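Local atomic coordinates of poly-gamma-glutamate hydrolase (Bacillus phage phiNIT1, PDB entry 3A9L), a protein that hydrolyses the gamma-glutamyl linkages of bacterial poly-gamma-glutamate as a zinc peptidase. Residues N31-F37 / H96-F102; L114-L118 / R143-D148. One frame throughout, in Å; residues are numbered along the deposited sequence.

Contact 1: N31-F37 / H96-F102; sequences NPSMIYF and HTDAVSF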
ATOM      1  N   ASN A  31       5.952   6.475  -8.216  1.00 20.61           N
ATOM      2  CA  ASN A  31       6.335   6.868  -9.571  1.00 21.61           C
ATOM      3  C   ASN A  31       5.275   7.803 -10.175  1.00 21.33           C
ATOM      4  O   ASN A  31       4.076   7.520 -10.052  1.00 20.83           O
ATOM      5  CB  ASN A  31       6.547   5.614 -10.438  1.00 20.89           C
ATOM      6  CG  ASN A  31       7.341   5.890 -11.723  1.00 22.63           C
ATOM      7  OD1 ASN A  31       6.755   6.163 -12.777  1.00 21.10           O
ATOM      8  ND2 ASN A  31       8.667   5.812 -11.640  1.00 20.89           N
ATOM      9  N   PRO A  32       5.705   8.927 -10.807  1.00 22.62           N
ATOM     10  CA  PRO A  32       4.816   9.824 -11.544  1.00 23.11           C
ATOM     11  C   PRO A  32       4.233   9.252 -12.845  1.00 23.63           C
ATOM     12  O   PRO A  32       3.133   9.658 -13.260  1.00 24.65           O
ATOM     13  CB  PRO A  32       5.732  11.001 -11.895  1.00 24.07           C
ATOM     14  CG  PRO A  32       7.110  10.419 -11.857  1.00 22.24           C
ATOM     15  CD  PRO A  32       7.075   9.477 -10.735  1.00 22.09           C
ATOM     16  N   SER A  33       4.934   8.302 -13.449  1.00 23.16           N
ATOM     17  CA  SER A  33       4.683   7.894 -14.841  1.00 23.89           C
ATOM     18  C   SER A  33       3.944   6.588 -15.042  1.00 22.88           C
ATOM     19  O   SER A  33       3.136   6.498 -15.975  1.00 22.97           O
ATOM     20  CB  SER A  33       5.984   7.809 -15.623  1.00 22.96           C
ATOM     21  OG  SER A  33       6.543   9.097 -15.757  1.00 26.07           O
ATOM     22  N   MET A  34       4.233   5.591 -14.195  1.00 22.20           N
ATOM     23  CA  MET A  34       3.818   4.208 -14.435  1.00 20.52           C
ATOM     24  C   MET A  34       3.319   3.457 -13.193  1.00 19.66           C
ATOM     25  O   MET A  34       3.933   3.522 -12.114  1.00 19.34           O
ATOM     26  CB  MET A  34       4.982   3.428 -15.076  1.00 21.08           C
ATOM     27  CG  MET A  34       4.684   1.982 -15.444  1.00 19.29           C
ATOM     28  SD  MET A  34       3.211   1.779 -16.455  1.00 22.76           S
ATOM     29  CE  MET A  34       3.840   2.055 -18.073  1.00 22.52           C
ATOM     30  N   ILE A  35       2.210   2.723 -13.349  1.00 18.22           N
ATOM     31  CA  ILE A  35       1.646   1.964 -12.245  1.00 17.04           C
ATOM     32  C   ILE A  35       1.264   0.555 -12.750  1.00 17.60           C
ATOM     33  O   ILE A  35       0.588   0.418 -13.754  1.00 17.01           O
ATOM     34  CB  ILE A  35       0.391   2.668 -11.625  1.00 17.15           C
ATOM     35  CG1 ILE A  35      -0.219   1.811 -10.514  1.00 17.82           C
ATOM     36  CG2 ILE A  35      -0.635   3.044 -12.723  1.00 17.09           C
ATOM     37  CD1 ILE A  35      -1.405   2.459  -9.746  1.00 20.20           C
ATOM     38  N   TYR A  36       1.745  -0.465 -12.055  1.00 17.32           N
ATOM     39  CA  TYR A  36       1.445  -1.822 -12.403  1.00 17.39           C
ATOM     40  C   TYR A  36       0.488  -2.338 -11.386  1.00 17.34           C
ATOM     41  O   TYR A  36       0.705  -2.193 -10.185  1.00 17.34           O
ATOM     42  CB  TYR A  36       2.717  -2.647 -12.375  1.00 18.20           C
ATOM     43  CG  TYR A  36       3.712  -2.233 -13.410  1.00 17.40           C
ATOM     44  CD1 TYR A  36       3.498  -2.536 -14.752  1.00 18.52           C
ATOM     45  CD2 TYR A  36       4.854  -1.514 -13.065  1.00 18.82           C
ATOM     46  CE1 TYR A  36       4.415  -2.179 -15.725  1.00 18.39           C
ATOM     47  CE2 TYR A  36       5.777  -1.130 -14.059  1.00 15.09           C
ATOM     48  CZ  TYR A  36       5.538  -1.490 -15.375  1.00 14.90           C
ATOM     49  OH  TYR A  36       6.412  -1.134 -16.373  1.00 21.04           O
ATOM     50  N   PHE A  37      -0.591  -2.945 -11.854  1.00 18.48           N
ATOM     51  CA  PHE A  37      -1.661  -3.257 -10.905  1.00 17.98           C
ATOM     52  C   PHE A  37      -2.594  -4.348 -11.375  1.00 18.19           C
ATOM     53  O   PHE A  37      -2.627  -4.705 -12.546  1.00 18.72           O
ATOM     54  CB  PHE A  37      -2.445  -1.981 -10.549  1.00 17.85           C
ATOM     55  CG  PHE A  37      -3.469  -1.599 -11.559  1.00 18.41           C
ATOM     56  CD1 PHE A  37      -3.115  -0.885 -12.714  1.00 19.49           C
ATOM     57  CD2 PHE A  37      -4.793  -1.971 -11.378  1.00 18.06           C
ATOM     58  CE1 PHE A  37      -4.091  -0.550 -13.665  1.00 17.89           C
ATOM     59  CE2 PHE A  37      -5.773  -1.647 -12.323  1.00 20.47           C
ATOM     60  CZ  PHE A  37      -5.427  -0.952 -13.468  1.00 18.33           C
ATOM     61  N   HIS A  96      -1.300   8.724 -12.489  1.00 23.34           N
ATOM     62  CA  HIS A  96      -0.237   8.179 -13.329  1.00 23.00           C
ATOM     63  C   HIS A  96      -0.533   8.353 -14.804  1.00 23.49           C
ATOM     64  O   HIS A  96      -1.647   8.098 -15.271  1.00 22.42           O
ATOM     65  CB  HIS A  96      -0.018   6.697 -13.056  1.00 22.34           C
ATOM     66  CG  HIS A  96       0.378   6.406 -11.656  1.00 21.46           C
ATOM     67  ND1 HIS A  96      -0.527   6.364 -10.624  1.00 20.27           N
ATOM     68  CD2 HIS A  96       1.587   6.141 -11.111  1.00 19.77           C
ATOM     69  CE1 HIS A  96       0.110   6.090  -9.499  1.00 20.73           C
ATOM     70  NE2 HIS A  96       1.394   5.967  -9.768  1.00 19.23           N
ATOM     71  N   THR A  97       0.497   8.748 -15.541  1.00 22.77           N
ATOM     72  CA  THR A  97       0.383   8.842 -16.993  1.00 23.22           C
ATOM     73  C   THR A  97      -0.013   7.540 -17.647  1.00 22.97           C
ATOM     74  O   THR A  97      -0.900   7.523 -18.498  1.00 23.34           O
ATOM     75  CB  THR A  97       1.697   9.279 -17.618  1.00 22.94           C
ATOM     76  OG1 THR A  97       2.162  10.430 -16.910  1.00 22.14           O
ATOM     77  CG2 THR A  97       1.502   9.634 -19.141  1.00 23.39           C
ATOM     78  N   ASP A  98       0.683   6.472 -17.260  1.00 22.14           N
ATOM     79  CA  ASP A  98       0.569   5.190 -17.899  1.00 21.73           C
ATOM     80  C   ASP A  98       0.131   4.160 -16.881  1.00 20.66           C
ATOM     81  O   ASP A  98       0.302   4.361 -15.680  1.00 20.03           O
ATOM     82  CB  ASP A  98       1.905   4.798 -18.535  1.00 21.16           C
ATOM     83  CG  ASP A  98       2.302   5.723 -19.672  1.00 22.84           C
ATOM     84  OD1 ASP A  98       1.503   5.901 -20.616  1.00 27.03           O
ATOM     85  OD2 ASP A  98       3.407   6.293 -19.637  1.00 24.23           O
ATOM     86  N   ALA A  99      -0.430   3.053 -17.369  1.00 20.44           N
ATOM     87  CA  ALA A  99      -0.845   1.955 -16.512  1.00 19.71           C
ATOM     88  C   ALA A  99      -0.774   0.650 -17.274  1.00 19.29           C
ATOM     89  O   ALA A  99      -1.149   0.585 -18.452  1.00 18.90           O
ATOM     90  CB  ALA A  99      -2.278   2.184 -15.986  1.00 19.17           C
ATOM     91  N   VAL A 100      -0.234  -0.360 -16.611  1.00 19.73           N
ATOM     92  CA  VAL A 100      -0.245  -1.739 -17.122  1.00 18.08           C
ATOM     93  C   VAL A 100      -0.991  -2.656 -16.141  1.00 18.23           C
ATOM     94  O   VAL A 100      -0.606  -2.785 -14.970  1.00 17.99           O
ATOM     95  CB  VAL A 100       1.191  -2.242 -17.370  1.00 19.11           C
ATOM     96  CG1 VAL A 100       1.195  -3.700 -17.766  1.00 18.16           C
ATOM     97  CG2 VAL A 100       1.864  -1.436 -18.461  1.00 15.62           C
ATOM     98  N   SER A 101      -2.042  -3.330 -16.611  1.00 17.86           N
ATOM     99  CA  SER A 101      -2.862  -4.164 -15.701  1.00 17.19           C
ATOM    100  C   SER A 101      -2.551  -5.636 -15.937  1.00 17.52           C
ATOM    101  O   SER A 101      -2.230  -6.006 -17.035  1.00 17.35           O
ATOM    102  CB  SER A 101      -4.338  -3.921 -15.917  1.00 17.09           C
ATOM    103  OG  SER A 101      -4.736  -4.263 -17.232  1.00 16.82           O
ATOM    104  N   PHE A 102      -2.639  -6.463 -14.906  1.00 17.66           N
ATOM    105  CA  PHE A 102      -2.321  -7.878 -15.065  1.00 18.88           C
ATOM    106  C   PHE A 102      -3.510  -8.781 -14.692  1.00 18.90           C
ATOM    107  O   PHE A 102      -4.013  -8.727 -13.574  1.00 19.31           O
ATOM    108  CB  PHE A 102      -1.090  -8.256 -14.235  1.00 18.79           C
ATOM    109  CG  PHE A 102       0.167  -7.514 -14.626  1.00 20.62           C
ATOM    110  CD1 PHE A 102       0.406  -6.208 -14.175  1.00 24.09           C
ATOM    111  CD2 PHE A 102       1.099  -8.115 -15.452  1.00 24.18           C
ATOM    112  CE1 PHE A 102       1.585  -5.511 -14.546  1.00 22.98           C
ATOM    113  CE2 PHE A 102       2.278  -7.444 -15.813  1.00 24.59           C
ATOM    114  CZ  PHE A 102       2.503  -6.137 -15.374  1.00 23.48           C
TER
HETATM  115  O   HOH W   1       5.088  10.785 -17.166  1.00 29.15           O
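Tyr-36, Val-100 and Phe-102 make the close-packed end of this contact. The Tyr-36 and Val-100 side chains run side by side in the same direction, with Tyr-36 CD1 3.5 Å from Val-100 CB. Phe-102 meets the same tyrosine rim to rim, its CE1 approaching Tyr-36 CD1 with the ring planes at 49°. Bent at chi2 and chi3, the Met-34 chain sets SD above one face of the Tyr-36 ring, toward its rim, and brings CE to within 3.4 Å of Asp-98 CB. Helix 48-59 packs on Tyr-36 and Phe-102, and the tyrosine hydroxyl bonds to Glu-203.

Segments 34-37 and 98-102 are neighbouring parallel strands in the mixed sheet, their axes 16° apart. Val-100 N donates to Ile-35 O and Phe-37 N to Val-100 O, each at 3.1 Å, before Phe-102 N closes on Phe-37 O.

Ile-35, Phe-37 and Ala-99 face the other way. CB of Ile-35 sits almost on the normal of the His-96 ring, 3.7 Å from its centroid, a CH-pi contact. Hydrogen bonds of ND1 with Met-92 O and of NE2 with Ser-62 OG fix that imidazole's rotation. Phe-37 CG lies between its backbone N and carbonyl carbon (chi1 81°), bringing one ring face against Ser-101 CB, offset toward the rim.

Toward the strand starts the pairing is uneven: Asp-98 N makes a bent 2.8 Å bond to Ser-33 O, while Ile-35 N reaches Asp-98 O only weakly. Asn-31 OD1 accepts from Ser-33 N, an Asx turn, and from Met-34 N, an Asx motif. At this more exposed end a water joins Ser-33 OG to Thr-97 OG1.

Contact 2: L114-L118 / R143-D148; sequences LVGGL and RFTATD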
ATOM      1  N   LEU A 114      -2.584 -12.462 -24.035  1.00 23.33           N
ATOM      2  CA  LEU A 114      -3.391 -11.659 -24.945  1.00 23.26           C
ATOM      3  C   LEU A 114      -3.361 -10.223 -24.447  1.00 24.40           C
ATOM      4  O   LEU A 114      -3.902  -9.901 -23.370  1.00 23.21           O
ATOM      5  CB  LEU A 114      -4.838 -12.195 -25.030  1.00 23.59           C
ATOM      6  CG  LEU A 114      -5.012 -13.715 -25.240  1.00 24.46           C
ATOM      7  CD1 LEU A 114      -6.457 -14.144 -25.036  1.00 26.54           C
ATOM      8  CD2 LEU A 114      -4.515 -14.136 -26.630  1.00 24.05           C
ATOM      9  N   VAL A 115      -2.696  -9.370 -25.227  1.00 23.04           N
ATOM     10  CA  VAL A 115      -2.377  -8.012 -24.792  1.00 23.11           C
ATOM     11  C   VAL A 115      -3.262  -6.999 -25.524  1.00 23.44           C
ATOM     12  O   VAL A 115      -3.306  -6.975 -26.754  1.00 23.95           O
ATOM     13  CB  VAL A 115      -0.888  -7.688 -25.056  1.00 22.87           C
ATOM     14  CG1 VAL A 115      -0.466  -6.404 -24.336  1.00 22.30           C
ATOM     15  CG2 VAL A 115       0.001  -8.850 -24.621  1.00 23.02           C
ATOM     16  N   GLY A 116      -3.951  -6.158 -24.763  1.00 21.95           N
ATOM     17  CA  GLY A 116      -4.745  -5.100 -25.364  1.00 22.04           C
ATOM     18  C   GLY A 116      -4.612  -3.821 -24.592  1.00 20.94           C
ATOM     19  O   GLY A 116      -3.610  -3.596 -23.907  1.00 20.60           O
ATOM     20  N   GLY A 117      -5.642  -2.993 -24.662  1.00 20.87           N
ATOM     21  CA  GLY A 117      -5.603  -1.690 -24.041  1.00 20.81           C
ATOM     22  C   GLY A 117      -5.436  -0.642 -25.136  1.00 21.05           C
ATOM     23  O   GLY A 117      -5.195  -0.995 -26.298  1.00 19.93           O
ATOM     24  N   LEU A 118      -5.559   0.638 -24.777  1.00 20.81           N
ATOM     25  CA  LEU A 118      -5.462   1.728 -25.774  1.00 21.38           C
ATOM     26  C   LEU A 118      -4.045   2.245 -25.970  1.00 21.88           C
ATOM     27  O   LEU A 118      -3.772   2.930 -26.955  1.00 22.57           O
ATOM     28  CB  LEU A 118      -6.426   2.891 -25.435  1.00 21.37           C
ATOM     29  CG  LEU A 118      -7.921   2.579 -25.640  1.00 20.27           C
ATOM     30  CD1 LEU A 118      -8.768   3.627 -24.972  1.00 21.15           C
ATOM     31  CD2 LEU A 118      -8.299   2.374 -27.147  1.00 23.21           C
ATOM     32  N   ARG A 143     -11.619 -11.204 -27.874  1.00 32.42           N
ATOM     33  CA  ARG A 143     -11.913 -10.903 -26.485  1.00 31.67           C
ATOM     34  C   ARG A 143     -10.727 -10.147 -25.892  1.00 31.33           C
ATOM     35  O   ARG A 143      -9.609 -10.170 -26.450  1.00 31.72           O
ATOM     36  CB  ARG A 143     -12.080 -12.213 -25.710  1.00 32.48           C
ATOM     37  CG  ARG A 143     -10.851 -13.103 -25.815  1.00 33.38           C
ATOM     38  CD  ARG A 143     -10.927 -14.396 -25.039  1.00 35.66           C
ATOM     39  NE  ARG A 143      -9.821 -15.274 -25.432  1.00 36.29           N
ATOM     40  CZ  ARG A 143      -9.565 -16.473 -24.907  1.00 38.47           C
ATOM     41  NH1 ARG A 143     -10.322 -16.969 -23.928  1.00 37.85           N
ATOM     42  NH2 ARG A 143      -8.533 -17.181 -25.360  1.00 39.81           N
ATOM     43  N   PHE A 144     -10.963  -9.489 -24.764  1.00 29.94           N
ATOM     44  CA  PHE A 144      -9.889  -8.848 -23.977  1.00 29.56           C
ATOM     45  C   PHE A 144      -9.147  -7.729 -24.707  1.00 27.78           C
ATOM     46  O   PHE A 144      -7.983  -7.450 -24.408  1.00 28.02           O
ATOM     47  CB  PHE A 144      -8.876  -9.890 -23.514  1.00 29.91           C
ATOM     48  CG  PHE A 144      -9.471 -11.000 -22.688  1.00 31.59           C
ATOM     49  CD1 PHE A 144     -10.444 -10.737 -21.729  1.00 34.65           C
ATOM     50  CD2 PHE A 144      -9.047 -12.298 -22.861  1.00 31.90           C
ATOM     51  CE1 PHE A 144     -10.993 -11.780 -20.961  1.00 35.08           C
ATOM     52  CE2 PHE A 144      -9.593 -13.350 -22.110  1.00 32.47           C
ATOM     53  CZ  PHE A 144     -10.553 -13.086 -21.151  1.00 33.38           C
ATOM     54  N   THR A 145      -9.800  -7.104 -25.674  1.00 25.84           N
ATOM     55  CA  THR A 145      -9.125  -6.067 -26.461  1.00 24.32           C
ATOM     56  C   THR A 145      -8.996  -4.773 -25.668  1.00 22.75           C
ATOM     57  O   THR A 145      -8.104  -3.962 -25.935  1.00 21.43           O
ATOM     58  CB  THR A 145      -9.824  -5.741 -27.809  1.00 23.95           C
ATOM     59  OG1 THR A 145     -11.072  -5.103 -27.555  1.00 23.96           O
ATOM     60  CG2 THR A 145     -10.038  -6.981 -28.658  1.00 25.51           C
ATOM     61  N   ALA A 146      -9.905  -4.581 -24.710  1.00 22.20           N
ATOM     62  CA  ALA A 146      -9.909  -3.369 -23.859  1.00 21.31           C
ATOM     63  C   ALA A 146      -9.642  -2.041 -24.577  1.00 20.70           C
ATOM     64  O   ALA A 146      -8.662  -1.354 -24.288  1.00 20.75           O
ATOM     65  CB  ALA A 146      -8.919  -3.558 -22.700  1.00 21.90           C
ATOM     66  N   THR A 147     -10.480  -1.667 -25.541  1.00 20.94           N
ATOM     67  CA  THR A 147     -10.287  -0.386 -26.218  1.00 21.16           C
ATOM     68  C   THR A 147     -11.388   0.605 -25.854  1.00 21.12           C
ATOM     69  O   THR A 147     -11.553   1.602 -26.510  1.00 22.86           O
ATOM     70  CB  THR A 147     -10.204  -0.517 -27.762  1.00 21.07           C
ATOM     71  OG1 THR A 147     -11.443  -1.047 -28.271  1.00 21.05           O
ATOM     72  CG2 THR A 147      -8.991  -1.394 -28.166  1.00 22.32           C
ATOM     73  N   ASP A 148     -12.131   0.296 -24.796  1.00 21.30           N
ATOM     74  CA  ASP A 148     -13.235   1.122 -24.300  1.00 20.11           C
ATOM     75  C   ASP A 148     -12.706   2.025 -23.234  1.00 19.29           C
ATOM     76  O   ASP A 148     -11.624   1.769 -22.741  1.00 18.88           O
ATOM     77  CB  ASP A 148     -14.313   0.215 -23.706  1.00 19.64           C
ATOM     78  CG  ASP A 148     -13.781  -0.637 -22.601  1.00 18.98           C
ATOM     79  OD1 ASP A 148     -13.186  -1.724 -22.862  1.00 18.53           O
ATOM     80  OD2 ASP A 148     -13.956  -0.218 -21.455  1.00 21.41           O
TER
HETATM   81  O   HOH W   2      -5.735  -7.999 -22.955  1.00 22.17           O
HETATM   82  O   HOH W   3      -5.413  -3.288 -27.925  1.00 23.94           O
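Gly-117 N donates to Thr-145 O in a direct hydrogen bond between the two segments. It is short and straight at the hydrogen, 2.9 Å and 173°, although the donor stands 40° above the carbonyl plane and misses the lone pairs. Two CA-H...O contacts accompany it: Gly-116 CA makes a longer, bent contact with the same oxygen, Thr-145 O, and Gly-117 CA lies 3.1 Å from Ala-146 O. Gly-117 has a positive phi of 106°, a conformation that glycine adopts readily.

Water supplies the second kind of link. One molecule sits 2.7 Å from both Leu-114 O and Phe-144 O and bridges them where strand and loop diverge, though it has more acceptors near it than protons to give. Another donates to Gly-117 O and, weakly, to Thr-145 O.

In the fold, the irregular loop following strand 138-139 is laid along the end of strand 113-116 in the mixed sheet. Asn-154 ties the two together from outside, its OD1 accepting from Leu-118 N and its ND2 donating to Ala-146 O.

Side-chain contacts lie at both ends. Leu-114 CD1 meets the Phe-144 ring at its edge, in plane, 3.9 Å from CD2. The same methyl approaches the Arg-143 guanidinium obliquely, 3.6 Å from NE; the arginine gets there because its chain is extended from CG to NE. At the far end, Leu-118 crosses Thr-147 at about a right angle, and its CD2 branch lies 3.4 Å from Thr-147 O, with Thr-147 CB just beyond.

In the fold
Contact 1 closes in sequence before contact 2 opens, and the two are joined through one sheet: strand 98-105 is followed in the chain by strand 113-116, with strand 162-167 between them across the sheet. Their centres are 16 Å apart and their nearest atoms about 7 Å, so they do not touch. The zinc site of His-40, Glu-45 and His-103 is approached by both. In contact 1 the Ser-101 side chain is about 8 Å from the zinc ion; in contact 2 the Phe-144 side chain is about 7 Å from the ion and about 4 Å from a bound phosphate, probably from crystallisation, consistent with Phe-144 bordering the active-site pocket.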